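Local structure of alpha-toxin (Clostridium novyi, 2VK9) at residues L86-L100 / L360-L372. The protein is a large clostridial toxin whose modelled N-terminal part carries a catalytic domain of the GT-A fold class, preceded by helices. Sequence-based numbering, arbitrary orientation.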
loop_
_atom_site.group_PDB
_atom_site.type_symbol
_atom_site.label_atom_id
_atom_site.label_comp_id
_atom_site.label_asym_id
_atom_site.label_seq_id
_atom_site.Cartn_x
_atom_site.Cartn_y
_atom_site.Cartn_z
ATOM N N LEU A 86 -19.806 -1.024 -17.731
ATOM C CA LEU A 86 -20.427 -0.071 -16.827
ATOM C C LEU A 86 -19.389 0.889 -16.269
ATOM O O LEU A 86 -19.644 2.085 -16.163
ATOM C CB LEU A 86 -21.157 -0.788 -15.686
ATOM C CG LEU A 86 -21.984 0.123 -14.763
ATOM C CD1 LEU A 86 -23.131 0.803 -15.524
ATOM C CD2 LEU A 86 -22.509 -0.647 -13.553
ATOM N N ILE A 87 -18.222 0.351 -15.921
ATOM C CA ILE A 87 -17.122 1.137 -15.398
ATOM C C ILE A 87 -16.672 2.141 -16.447
ATOM O O ILE A 87 -16.552 3.324 -16.150
ATOM C CB ILE A 87 -15.953 0.238 -14.964
ATOM C CG1 ILE A 87 -16.297 -0.467 -13.657
ATOM C CG2 ILE A 87 -14.675 1.032 -14.790
ATOM C CD1 ILE A 87 -15.369 -1.623 -13.339
ATOM N N LYS A 88 -16.464 1.673 -17.676
ATOM C CA LYS A 88 -15.950 2.518 -18.752
ATOM C C LYS A 88 -16.833 3.701 -19.116
ATOM O O LYS A 88 -16.317 4.772 -19.448
ATOM C CB LYS A 88 -15.635 1.698 -20.003
ATOM C CG LYS A 88 -14.295 1.011 -19.910
ATOM C CD LYS A 88 -14.005 0.133 -21.117
ATOM C CE LYS A 88 -12.788 -0.769 -20.839
ATOM N NZ LYS A 88 -12.576 -1.792 -21.916
ATOM N N ASN A 89 -18.149 3.533 -19.058
ATOM C CA ASN A 89 -19.020 4.635 -19.452
ATOM C C ASN A 89 -19.636 5.380 -18.271
ATOM O O ASN A 89 -20.429 6.299 -18.447
ATOM C CB ASN A 89 -20.051 4.197 -20.511
ATOM C CG ASN A 89 -21.320 3.645 -19.904
ATOM O OD1 ASN A 89 -21.320 2.575 -19.294
ATOM N ND2 ASN A 89 -22.420 4.370 -20.078
ATOM N N SER A 90 -19.247 4.987 -17.067
ATOM C CA SER A 90 -19.604 5.739 -15.874
ATOM C C SER A 90 -18.434 6.617 -15.474
ATOM O O SER A 90 -18.535 7.412 -14.544
ATOM C CB SER A 90 -19.996 4.815 -14.718
ATOM O OG SER A 90 -18.935 3.939 -14.385
ATOM N N ARG A 91 -17.311 6.457 -16.165
ATOM C CA ARG A 91 -16.240 7.427 -16.033
ATOM C C ARG A 91 -16.349 8.473 -17.140
ATOM O O ARG A 91 -15.368 9.085 -17.560
ATOM C CB ARG A 91 -14.853 6.779 -15.944
ATOM C CG ARG A 91 -14.445 5.849 -17.048
ATOM C CD ARG A 91 -12.992 5.473 -16.835
ATOM N NE ARG A 91 -12.728 4.052 -17.058
ATOM C CZ ARG A 91 -11.661 3.406 -16.587
ATOM N NH1 ARG A 91 -10.753 4.054 -15.863
ATOM N NH2 ARG A 91 -11.495 2.113 -16.832
ATOM N N THR A 92 -17.571 8.688 -17.600
ATOM C CA THR A 92 -17.815 9.729 -18.561
ATOM C C THR A 92 -18.389 10.940 -17.820
ATOM O O THR A 92 -19.283 10.807 -16.967
ATOM C CB THR A 92 -18.665 9.207 -19.746
ATOM O OG1 THR A 92 -17.980 9.500 -20.969
ATOM C CG2 THR A 92 -20.079 9.808 -19.774
ATOM N N SER A 93 -17.829 12.112 -18.104
ATOM C CA SER A 93 -18.187 13.340 -17.388
ATOM C C SER A 93 -18.222 13.198 -15.845
ATOM O O SER A 93 -19.167 13.634 -15.185
ATOM C CB SER A 93 -19.507 13.912 -17.933
ATOM O OG SER A 93 -20.625 13.204 -17.416
ATOM N N THR A 94 -17.198 12.568 -15.282
ATOM C CA THR A 94 -16.980 12.554 -13.833
ATOM C C THR A 94 -15.483 12.505 -13.596
ATOM O O THR A 94 -14.778 11.682 -14.186
ATOM C CB THR A 94 -17.652 11.353 -13.097
ATOM O OG1 THR A 94 -17.006 10.121 -13.446
ATOM C CG2 THR A 94 -19.145 11.254 -13.412
ATOM N N ILE A 95 -15.002 13.393 -12.736
ATOM C CA ILE A 95 -13.571 13.507 -12.465
ATOM C C ILE A 95 -13.239 13.423 -10.971
ATOM O O ILE A 95 -14.104 13.643 -10.113
ATOM C CB ILE A 95 -12.993 14.802 -13.077
ATOM C CG1 ILE A 95 -13.643 16.031 -12.447
ATOM C CG2 ILE A 95 -13.177 14.797 -14.595
ATOM C CD1 ILE A 95 -12.881 17.289 -12.674
ATOM N N ALA A 96 -11.989 13.084 -10.675
ATOM C CA ALA A 96 -11.512 13.007 -9.304
ATOM C C ALA A 96 -11.387 14.394 -8.723
ATOM O O ALA A 96 -11.020 15.330 -9.431
ATOM C CB ALA A 96 -10.188 12.322 -9.267
ATOM N N SER A 97 -11.701 14.532 -7.439
ATOM C CA SER A 97 -11.509 15.802 -6.735
ATOM C C SER A 97 -10.086 16.301 -6.948
ATOM O O SER A 97 -9.152 15.505 -7.034
ATOM C CB SER A 97 -11.776 15.651 -5.237
ATOM O OG SER A 97 -13.098 15.212 -4.991
ATOM N N LYS A 98 -9.920 17.618 -7.038
ATOM C CA LYS A 98 -8.599 18.190 -7.256
ATOM C C LYS A 98 -7.862 18.433 -5.948
ATOM O O LYS A 98 -7.544 19.558 -5.563
ATOM C CB LYS A 98 -8.673 19.410 -8.157
ATOM C CG LYS A 98 -8.948 18.964 -9.573
ATOM C CD LYS A 98 -8.853 20.055 -10.558
ATOM C CE LYS A 98 -9.167 19.518 -11.920
ATOM N NZ LYS A 98 -8.751 20.512 -12.952
ATOM N N ASN A 99 -7.620 17.317 -5.275
ATOM C CA ASN A 99 -6.801 17.258 -4.101
ATOM C C ASN A 99 -5.630 16.369 -4.404
ATOM O O ASN A 99 -5.800 15.292 -4.964
ATOM C CB ASN A 99 -7.603 16.673 -2.956
ATOM C CG ASN A 99 -8.749 17.557 -2.556
ATOM O OD1 ASN A 99 -8.599 18.781 -2.452
ATOM N ND2 ASN A 99 -9.907 16.953 -2.327
ATOM N N LEU A 100 -4.436 16.831 -4.055
ATOM C CA LEU A 100 -3.255 15.995 -4.140
ATOM C C LEU A 100 -2.658 15.905 -2.753
ATOM O O LEU A 100 -2.357 16.924 -2.142
ATOM C CB LEU A 100 -2.259 16.592 -5.130
ATOM C CG LEU A 100 -0.878 15.953 -5.286
ATOM C CD1 LEU A 100 -0.993 14.521 -5.758
ATOM C CD2 LEU A 100 -0.047 16.765 -6.255
ATOM N N LEU A 360 -1.353 16.792 -14.008
ATOM C CA LEU A 360 -2.366 15.777 -13.696
ATOM C C LEU A 360 -3.653 15.992 -14.486
ATOM O O LEU A 360 -4.259 15.033 -14.963
ATOM C CB LEU A 360 -2.673 15.739 -12.201
ATOM C CG LEU A 360 -1.686 15.026 -11.290
ATOM C CD1 LEU A 360 -1.974 15.366 -9.842
ATOM C CD2 LEU A 360 -1.767 13.544 -11.519
ATOM N N GLY A 361 -4.050 17.257 -14.614
ATOM C CA GLY A 361 -5.282 17.638 -15.287
ATOM C C GLY A 361 -6.535 17.089 -14.637
ATOM O O GLY A 361 -6.578 16.853 -13.422
ATOM N N ASP A 362 -7.559 16.893 -15.462
ATOM C CA ASP A 362 -8.823 16.303 -15.036
ATOM C C ASP A 362 -8.712 14.819 -15.245
ATOM O O ASP A 362 -8.443 14.376 -16.363
ATOM C CB ASP A 362 -9.970 16.839 -15.891
ATOM C CG ASP A 362 -9.985 18.358 -15.964
ATOM O OD1 ASP A 362 -9.734 19.001 -14.916
ATOM O OD2 ASP A 362 -10.243 18.908 -17.068
ATOM N N ILE A 363 -8.906 14.048 -14.181
ATOM C CA ILE A 363 -8.811 12.592 -14.268
ATOM C C ILE A 363 -10.204 11.964 -14.238
ATOM O O ILE A 363 -10.854 11.964 -13.195
ATOM C CB ILE A 363 -7.954 12.018 -13.111
ATOM C CG1 ILE A 363 -6.572 12.691 -13.084
ATOM C CG2 ILE A 363 -7.852 10.492 -13.214
ATOM C CD1 ILE A 363 -5.832 12.563 -11.760
ATOM N N LYS A 364 -10.658 11.431 -15.374
ATOM C CA LYS A 364 -11.941 10.707 -15.412
ATOM C C LYS A 364 -11.898 9.465 -14.516
ATOM O O LYS A 364 -10.977 8.665 -14.603
ATOM C CB LYS A 364 -12.336 10.278 -16.835
ATOM C CG LYS A 364 -12.101 11.266 -17.953
ATOM C CD LYS A 364 -13.118 12.378 -17.992
ATOM C CE LYS A 364 -12.845 13.288 -19.210
ATOM N NZ LYS A 364 -13.353 14.699 -19.032
ATOM N N ILE A 365 -12.887 9.298 -13.659
ATOM C CA ILE A 365 -12.896 8.145 -12.774
ATOM C C ILE A 365 -14.314 7.694 -12.450
ATOM O O ILE A 365 -15.177 8.509 -12.114
ATOM C CB ILE A 365 -12.079 8.384 -11.479
ATOM C CG1 ILE A 365 -12.025 7.106 -10.647
ATOM C CG2 ILE A 365 -12.669 9.504 -10.662
ATOM C CD1 ILE A 365 -10.872 7.046 -9.668
ATOM N N SER A 366 -14.546 6.392 -12.561
ATOM C CA SER A 366 -15.842 5.819 -12.244
ATOM C C SER A 366 -16.015 5.759 -10.726
ATOM O O SER A 366 -15.054 5.482 -10.008
ATOM C CB SER A 366 -15.958 4.421 -12.851
ATOM O OG SER A 366 -17.231 3.865 -12.576
ATOM N N GLN A 367 -17.230 6.014 -10.245
ATOM C CA GLN A 367 -17.522 5.919 -8.812
ATOM C C GLN A 367 -17.405 4.489 -8.259
ATOM O O GLN A 367 -17.504 4.276 -7.052
ATOM C CB GLN A 367 -18.901 6.492 -8.494
ATOM C CG GLN A 367 -20.051 5.659 -9.015
ATOM C CD GLN A 367 -21.394 6.066 -8.419
ATOM O OE1 GLN A 367 -21.498 6.412 -7.219
ATOM N NE2 GLN A 367 -22.441 6.022 -9.254
ATOM N N LEU A 368 -17.196 3.522 -9.149
ATOM C CA LEU A 368 -17.060 2.123 -8.774
ATOM C C LEU A 368 -15.604 1.733 -8.525
ATOM O O LEU A 368 -15.340 0.794 -7.774
ATOM C CB LEU A 368 -17.642 1.229 -9.869
ATOM C CG LEU A 368 -19.148 1.267 -10.187
ATOM C CD1 LEU A 368 -19.427 0.504 -11.471
ATOM C CD2 LEU A 368 -19.996 0.725 -9.038
ATOM N N GLU A 369 -14.670 2.457 -9.148
ATOM C CA GLU A 369 -13.251 2.083 -9.164
ATOM C C GLU A 369 -12.370 2.980 -8.274
ATOM O O GLU A 369 -12.801 4.021 -7.788
ATOM C CB GLU A 369 -12.720 2.072 -10.620
ATOM C CG GLU A 369 -12.636 3.473 -11.296
ATOM C CD GLU A 369 -12.303 3.465 -12.821
ATOM O OE1 GLU A 369 -11.837 2.426 -13.368
ATOM O OE2 GLU A 369 -12.506 4.525 -13.476
ATOM N N ILE A 370 -11.143 2.530 -8.034
ATOM C CA ILE A 370 -10.051 3.407 -7.625
ATOM C C ILE A 370 -9.015 3.182 -8.700
ATOM O O ILE A 370 -9.054 2.157 -9.387
ATOM C CB ILE A 370 -9.454 3.067 -6.228
ATOM C CG1 ILE A 370 -8.890 1.644 -6.193
ATOM C CG2 ILE A 370 -10.495 3.273 -5.111
ATOM C CD1 ILE A 370 -8.304 1.263 -4.865
ATOM N N LEU A 371 -8.104 4.128 -8.883
ATOM C CA LEU A 371 -7.020 3.898 -9.820
ATOM C C LEU A 371 -5.716 3.753 -9.061
ATOM O O LEU A 371 -5.482 4.448 -8.071
ATOM C CB LEU A 371 -6.965 4.989 -10.878
ATOM C CG LEU A 371 -8.247 5.080 -11.719
ATOM C CD1 LEU A 371 -8.180 6.251 -12.686
ATOM C CD2 LEU A 371 -8.568 3.777 -12.458
ATOM N N LEU A 372 -4.884 2.831 -9.516
ATOM C CA LEU A 372 -3.708 2.441 -8.772
ATOM C C LEU A 372 -2.500 2.356 -9.656
ATOM O O LEU A 372 -2.605 1.988 -10.819
ATOM C CB LEU A 372 -3.925 1.074 -8.142
ATOM C CG LEU A 372 -4.765 0.991 -6.885
ATOM C CD1 LEU A 372 -5.045 -0.462 -6.623
ATOM C CD2 LEU A 372 -4.011 1.631 -5.722
HETATM O O HOH W 1 -19.909 7.450 -11.731
HETATM O O HOH W 2 -9.281 15.103 -11.698
#
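T94 and I365 grip each other twice. I365 N donates to T94 O at 3.1 Å, and T94 OG1 donates to I365 O at 2.8 Å. The hydroxyl sits above the plane of that carbonyl, not on a lone pair. T94 OG1 stands between its own backbone N and carbonyl carbon (chi1 69°), which turns it to I365 O. Two residues on, A96 N donates to I363 O at 3.0 Å. I95 and K364 thus form a single antiparallel bridge, a non-hydrogen-bonded pair. Water bridges A96 O and I363 N just beyond it. I365 CG2 packs against A96 CB.

Salt bridges lie to both sides of this bridge. R91 NH1 is 3.0 Å from E369 OE2. The carboxylate lies over a face of the guanidinium, with the two planes 68° apart. No N-H points at the oxygen, so only charge joins them. K98, extended beyond CG, reaches across to D362, and K98 NZ meets D362 OD1 at 2.7 Å, nearly in line with the C-O bond of D362.

Residues 86-100 run from the end of helix 69-90 into strand 99-103, an inner strand of the mixed sheet of the GT-A-type catalytic domain. Residues 360-372 lead into its outermost strand 371-376.

At the helix end, L368 CD1 packs on L86 CD2 and I87 CG1, both at 3.9 Å. S366 OG faces S90 OG, but the modelled separation is too short to trust.

A type I turn from S366 to E369 sets the second shell. S366 N donates almost straight (175°) to E369 OE2, on the anti side of the carboxylate, which probably helps to position the carboxylate at R91. D126 is a second salt-bridge partner for K98. N392 ND2 bonds I95 O.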